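Local coordinates for polyhedrin (Orgyia pseudotsugata cypovirus 5, PDB 5A8U), which forms the crystalline matrix of viral occlusion bodies, the polyhedra that protect virus particles in the environment until insect larvae ingest them, at residues N203-G206 / T212-A215; V228-A233 / Q246-Y251. All blocks are in the same frame, centred on the assembly; numbering follows the deposited sequence.

In the fold
Contact 1 comes first along the chain and closes before contact 2 opens. Their centres are about 36 Å apart, their nearest atoms about 27 Å, and they lie on opposite sides of the centre of the chain. Contact 1 joins the loop after strand 189-195 to the short helix 210-216. Contact 2 joins the start of helix 230-241 to the loop that follows it. Strand 223-227, the outermost strand, within this chain, of its six-stranded antiparallel sheet, runs between the two helices in sequence. Contact 1 is buried where the three subunits pack together. Contact 2 is at the surface, within one subunit, and ties the loop after helix 230-241 to that helix's first turn.

Contact 1. Residues N203-G206 / T212-A215; sequences NEMG and TAVA
Met205 and Ala213 meet through apolar atoms. Ala213 CB points from helix 210-216 toward the turn, and Met205 SD lies 3.7 Å from it. The terminal Met205 CE is almost as near, at 3.9 Å from Ala213 CB. In the methionine, CG sits beside the backbone N, anti to the carbonyl carbon, and bends at chi2 (-60°) and chi3 (-63°) set the thioether beside the methyl group. This brings the thioether nearer to the helix than the CB direction alone would suggest.

Backbone carbonyls supply the second set of contacts. Glu204 O and Met205 O each lie 3.6 Å from Ala213 CB. The methyl group therefore sits against two successive carbonyl oxygens as well as the sulfur. These are van der Waals contacts.

Hydrogen bonding shapes the turn itself. Asn203 OD1 accepts from Met205 N at 2.8 Å, with the donor tilted 28° from the carbonyl plane. A weak backbone bond joins Gly206 N to Asn203 O. Glu204 OE1 is hydrogen-bonded to Ser26 OG, outside the two segments.

Met205 also packs on Val214 of the third subunit, while Val214 packs on Met205 of the second. The turn and helix thus belong to the packing between subunits of the trimer. The local motif is an Asx turn within a type I beta turn, set against a short helix.

Contact 2. Residues V228-A233 / Q246-Y251; sequences VNEKVA and QNSYGY
Glu230 reaches from the first turn of helix 230-241 to Ser248. Its CB points toward the loop 246-251. CG is anti to the backbone N (chi1 165°), and the chain stays extended through CD. This carries the carboxylate across to the loop. Glu230 CD comes within 3.5 Å of Ser248 OG. At the tip, OE1 takes two bonds from one residue. Ser248 N donates to Glu230 OE1 at 2.9 Å, from the syn side and 23° out of the carboxylate plane. Ser248 OG donates to the same Glu230 OE1, also at 2.9 Å, but from above that plane. Asn247 CB touches Glu230 OE1 at 3.5 Å. The other oxygen, OE2, is hydrogen-bonded to Tyr245 OH, just before the loop. Both carboxylate oxygens therefore have partners, which should limit rotation of the group.

The receiving loop is a type I beta turn from Asn247 to Gly250, closed by Gly250 N to Asn247 O. It is also an Asx turn, because Asn247 OD1 accepts from Tyr249 N at 3.0 Å. The same Asn247 OD1 accepts from Tyr251 N at 3.1 Å. These two donors approach from opposite faces of the amide plane, so one oxygen ties together the backbone N-H groups of Tyr249 and Tyr251.

On the helix side, Asn229 is the N-cap. Its OD1 accepts from Val232 N at 2.9 Å, almost in line with the C=O bond. From the same turn, Val232 and Ala233 pack on Tyr227 of strand 223-227.

Contact 1. Residues N203-G206 / T212-A215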
loop_
_atom_site.group_PDB
_atom_site.type_symbol
_atom_site.label_atom_id
_atom_site.label_comp_id
_atom_site.label_asym_id
_atom_site.label_seq_id
_atom_site.Cartn_x
_atom_site.Cartn_y
_atom_site.Cartn_z
ATOM N N ASN A 203 -21.716 14.930 -3.016
ATOM C CA ASN A 203 -20.339 14.471 -3.123
ATOM C C ASN A 203 -20.073 13.378 -2.100
ATOM O O ASN A 203 -19.959 13.661 -0.913
ATOM C CB ASN A 203 -19.386 15.636 -2.882
ATOM C CG ASN A 203 -17.940 15.273 -3.139
ATOM O OD1 ASN A 203 -17.582 14.097 -3.193
ATOM N ND2 ASN A 203 -17.092 16.290 -3.257
ATOM N N GLU A 204 -19.993 12.135 -2.569
ATOM C CA GLU A 204 -19.788 10.989 -1.685
ATOM C C GLU A 204 -18.313 10.702 -1.399
ATOM O O GLU A 204 -17.974 9.689 -0.767
ATOM C CB GLU A 204 -20.486 9.759 -2.267
ATOM C CG GLU A 204 -21.992 9.915 -2.215
ATOM C CD GLU A 204 -22.738 8.774 -2.845
ATOM O OE1 GLU A 204 -22.099 7.868 -3.425
ATOM O OE2 GLU A 204 -23.973 8.780 -2.734
ATOM N N MET A 205 -17.437 11.595 -1.856
ATOM C CA MET A 205 -16.026 11.487 -1.494
ATOM C C MET A 205 -15.693 12.411 -0.329
ATOM O O MET A 205 -14.564 12.420 0.142
ATOM C CB MET A 205 -15.107 11.802 -2.681
ATOM C CG MET A 205 -14.995 10.686 -3.670
ATOM S SD MET A 205 -14.336 9.151 -2.967
ATOM C CE MET A 205 -12.669 9.599 -2.433
ATOM N N GLY A 206 -16.666 13.189 0.134
ATOM C CA GLY A 206 -16.423 14.118 1.228
ATOM C C GLY A 206 -17.660 14.365 2.078
ATOM O O GLY A 206 -18.634 13.605 2.015
ATOM N N THR A 212 -15.881 7.046 5.087
ATOM C CA THR A 212 -15.943 5.796 4.313
ATOM C C THR A 212 -15.260 5.959 2.973
ATOM O O THR A 212 -14.733 4.998 2.408
ATOM C CB THR A 212 -17.378 5.318 4.091
ATOM O OG1 THR A 212 -18.118 6.376 3.477
ATOM C CG2 THR A 212 -18.003 4.919 5.441
ATOM N N ALA A 213 -15.262 7.180 2.454
ATOM C CA ALA A 213 -14.573 7.432 1.197
ATOM C C ALA A 213 -13.082 7.165 1.335
ATOM O O ALA A 213 -12.474 6.481 0.500
ATOM C CB ALA A 213 -14.824 8.865 0.728
ATOM N N VAL A 214 -12.489 7.715 2.395
ATOM C CA VAL A 214 -11.072 7.552 2.615
ATOM C C VAL A 214 -10.773 6.077 2.886
ATOM O O VAL A 214 -9.877 5.509 2.276
ATOM C CB VAL A 214 -10.550 8.476 3.750
ATOM C CG1 VAL A 214 -9.109 8.158 4.091
ATOM C CG2 VAL A 214 -10.690 9.959 3.329
ATOM N N ALA A 215 -11.540 5.449 3.776
ATOM C CA ALA A 215 -11.310 4.032 4.089
ATOM C C ALA A 215 -11.374 3.131 2.852
ATOM O O ALA A 215 -10.600 2.180 2.719
ATOM C CB ALA A 215 -12.310 3.548 5.137
#

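Contact 2. Residues V228-A233 / Q246-Y251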
loop_
_atom_site.group_PDB
_atom_site.type_symbol
_atom_site.label_atom_id
_atom_site.label_comp_id
_atom_site.label_asym_id
_atom_site.label_seq_id
_atom_site.Cartn_x
_atom_site.Cartn_y
_atom_site.Cartn_z
ATOM N N VAL A 228 0.058 -18.839 -17.481
ATOM C CA VAL A 228 0.905 -19.303 -18.579
ATOM C C VAL A 228 0.538 -18.671 -19.937
ATOM O O VAL A 228 1.412 -18.379 -20.756
ATOM C CB VAL A 228 0.899 -20.853 -18.670
ATOM C CG1 VAL A 228 -0.489 -21.364 -19.050
ATOM C CG2 VAL A 228 1.970 -21.333 -19.659
ATOM N N ASN A 229 -0.751 -18.462 -20.170
ATOM C CA ASN A 229 -1.179 -17.718 -21.347
ATOM C C ASN A 229 -2.521 -17.059 -21.150
ATOM O O ASN A 229 -3.209 -17.307 -20.149
ATOM C CB ASN A 229 -1.130 -18.555 -22.642
ATOM C CG ASN A 229 -2.150 -19.683 -22.693
ATOM O OD1 ASN A 229 -3.130 -19.712 -21.951
ATOM N ND2 ASN A 229 -1.945 -20.600 -23.633
ATOM N N GLU A 230 -2.883 -16.212 -22.106
ATOM C CA GLU A 230 -4.136 -15.485 -22.040
ATOM C C GLU A 230 -5.332 -16.437 -22.041
ATOM O O GLU A 230 -6.328 -16.185 -21.374
ATOM C CB GLU A 230 -4.199 -14.508 -23.221
ATOM C CG GLU A 230 -5.561 -13.928 -23.530
ATOM C CD GLU A 230 -5.468 -12.935 -24.671
ATOM O OE1 GLU A 230 -5.562 -13.353 -25.845
ATOM O OE2 GLU A 230 -5.235 -11.748 -24.378
ATOM N N LYS A 231 -5.237 -17.531 -22.800
ATOM C CA LYS A 231 -6.341 -18.481 -22.891
ATOM C C LYS A 231 -6.730 -18.998 -21.510
ATOM O O LYS A 231 -7.907 -18.982 -21.123
ATOM C CB LYS A 231 -5.926 -19.623 -23.824
ATOM C CG LYS A 231 -6.993 -20.686 -24.051
ATOM C CD LYS A 231 -6.931 -21.774 -23.006
ATOM C CE LYS A 231 -7.787 -22.966 -23.439
ATOM N NZ LYS A 231 -8.035 -23.865 -22.287
ATOM N N VAL A 232 -5.733 -19.429 -20.748
ATOM C CA VAL A 232 -5.979 -19.931 -19.407
ATOM C C VAL A 232 -6.481 -18.830 -18.453
ATOM O O VAL A 232 -7.386 -19.039 -17.656
ATOM C CB VAL A 232 -4.715 -20.623 -18.842
ATOM C CG1 VAL A 232 -4.943 -21.023 -17.390
ATOM C CG2 VAL A 232 -4.359 -21.835 -19.718
ATOM N N ALA A 233 -5.882 -17.650 -18.534
ATOM C CA ALA A 233 -6.336 -16.526 -17.728
ATOM C C ALA A 233 -7.820 -16.234 -17.949
ATOM O O ALA A 233 -8.557 -16.002 -16.995
ATOM C CB ALA A 233 -5.518 -15.283 -18.061
ATOM N N GLN A 246 -10.478 -7.906 -23.418
ATOM C CA GLN A 246 -10.325 -7.976 -24.862
ATOM C C GLN A 246 -9.143 -8.880 -25.211
ATOM O O GLN A 246 -8.014 -8.653 -24.764
ATOM C CB GLN A 246 -10.123 -6.581 -25.460
ATOM C CG GLN A 246 -10.071 -6.596 -26.981
ATOM C CD GLN A 246 -9.735 -5.236 -27.547
ATOM O OE1 GLN A 246 -8.573 -4.831 -27.564
ATOM N NE2 GLN A 246 -10.758 -4.507 -27.989
ATOM N N ASN A 247 -9.392 -9.928 -25.994
ATOM C CA ASN A 247 -8.287 -10.841 -26.271
ATOM C C ASN A 247 -7.331 -10.366 -27.374
ATOM O O ASN A 247 -7.527 -9.295 -27.959
ATOM C CB ASN A 247 -8.785 -12.271 -26.510
ATOM C CG ASN A 247 -9.470 -12.460 -27.870
ATOM O OD1 ASN A 247 -9.403 -11.612 -28.760
ATOM N ND2 ASN A 247 -10.116 -13.602 -28.031
ATOM N N SER A 248 -6.304 -11.174 -27.638
ATOM C CA SER A 248 -5.230 -10.840 -28.575
ATOM C C SER A 248 -5.689 -10.625 -30.011
ATOM O O SER A 248 -4.915 -10.152 -30.847
ATOM C CB SER A 248 -4.156 -11.937 -28.543
ATOM O OG SER A 248 -3.472 -11.907 -27.307
ATOM N N TYR A 249 -6.938 -10.987 -30.286
ATOM C CA TYR A 249 -7.496 -10.855 -31.618
ATOM C C TYR A 249 -8.456 -9.676 -31.737
ATOM O O TYR A 249 -9.028 -9.449 -32.798
ATOM C CB TYR A 249 -8.176 -12.157 -32.029
ATOM C CG TYR A 249 -7.223 -13.338 -31.986
ATOM C CD1 TYR A 249 -6.459 -13.673 -33.095
ATOM C CD2 TYR A 249 -7.063 -14.090 -30.822
ATOM C CE1 TYR A 249 -5.573 -14.733 -33.054
ATOM C CE2 TYR A 249 -6.180 -15.157 -30.774
ATOM C CZ TYR A 249 -5.441 -15.472 -31.890
ATOM O OH TYR A 249 -4.566 -16.531 -31.862
ATOM N N GLY A 250 -8.636 -8.936 -30.647
ATOM C CA GLY A 250 -9.533 -7.796 -30.641
ATOM C C GLY A 250 -10.962 -8.091 -30.219
ATOM O O GLY A 250 -11.811 -7.195 -30.245
ATOM N N TYR A 251 -11.230 -9.343 -29.831
ATOM C CA TYR A 251 -12.563 -9.767 -29.405
ATOM C C TYR A 251 -12.797 -9.553 -27.924
ATOM O O TYR A 251 -11.926 -9.836 -27.119
ATOM C CB TYR A 251 -12.738 -11.267 -29.636
ATOM C CG TYR A 251 -13.195 -11.650 -31.024
ATOM C CD1 TYR A 251 -12.418 -11.369 -32.134
ATOM C CD2 TYR A 251 -14.387 -12.334 -31.206
ATOM C CE1 TYR A 251 -12.836 -11.739 -33.405
ATOM C CE2 TYR A 251 -14.808 -12.708 -32.463
ATOM C CZ TYR A 251 -14.035 -12.405 -33.556
ATOM O OH TYR A 251 -14.467 -12.791 -34.806
#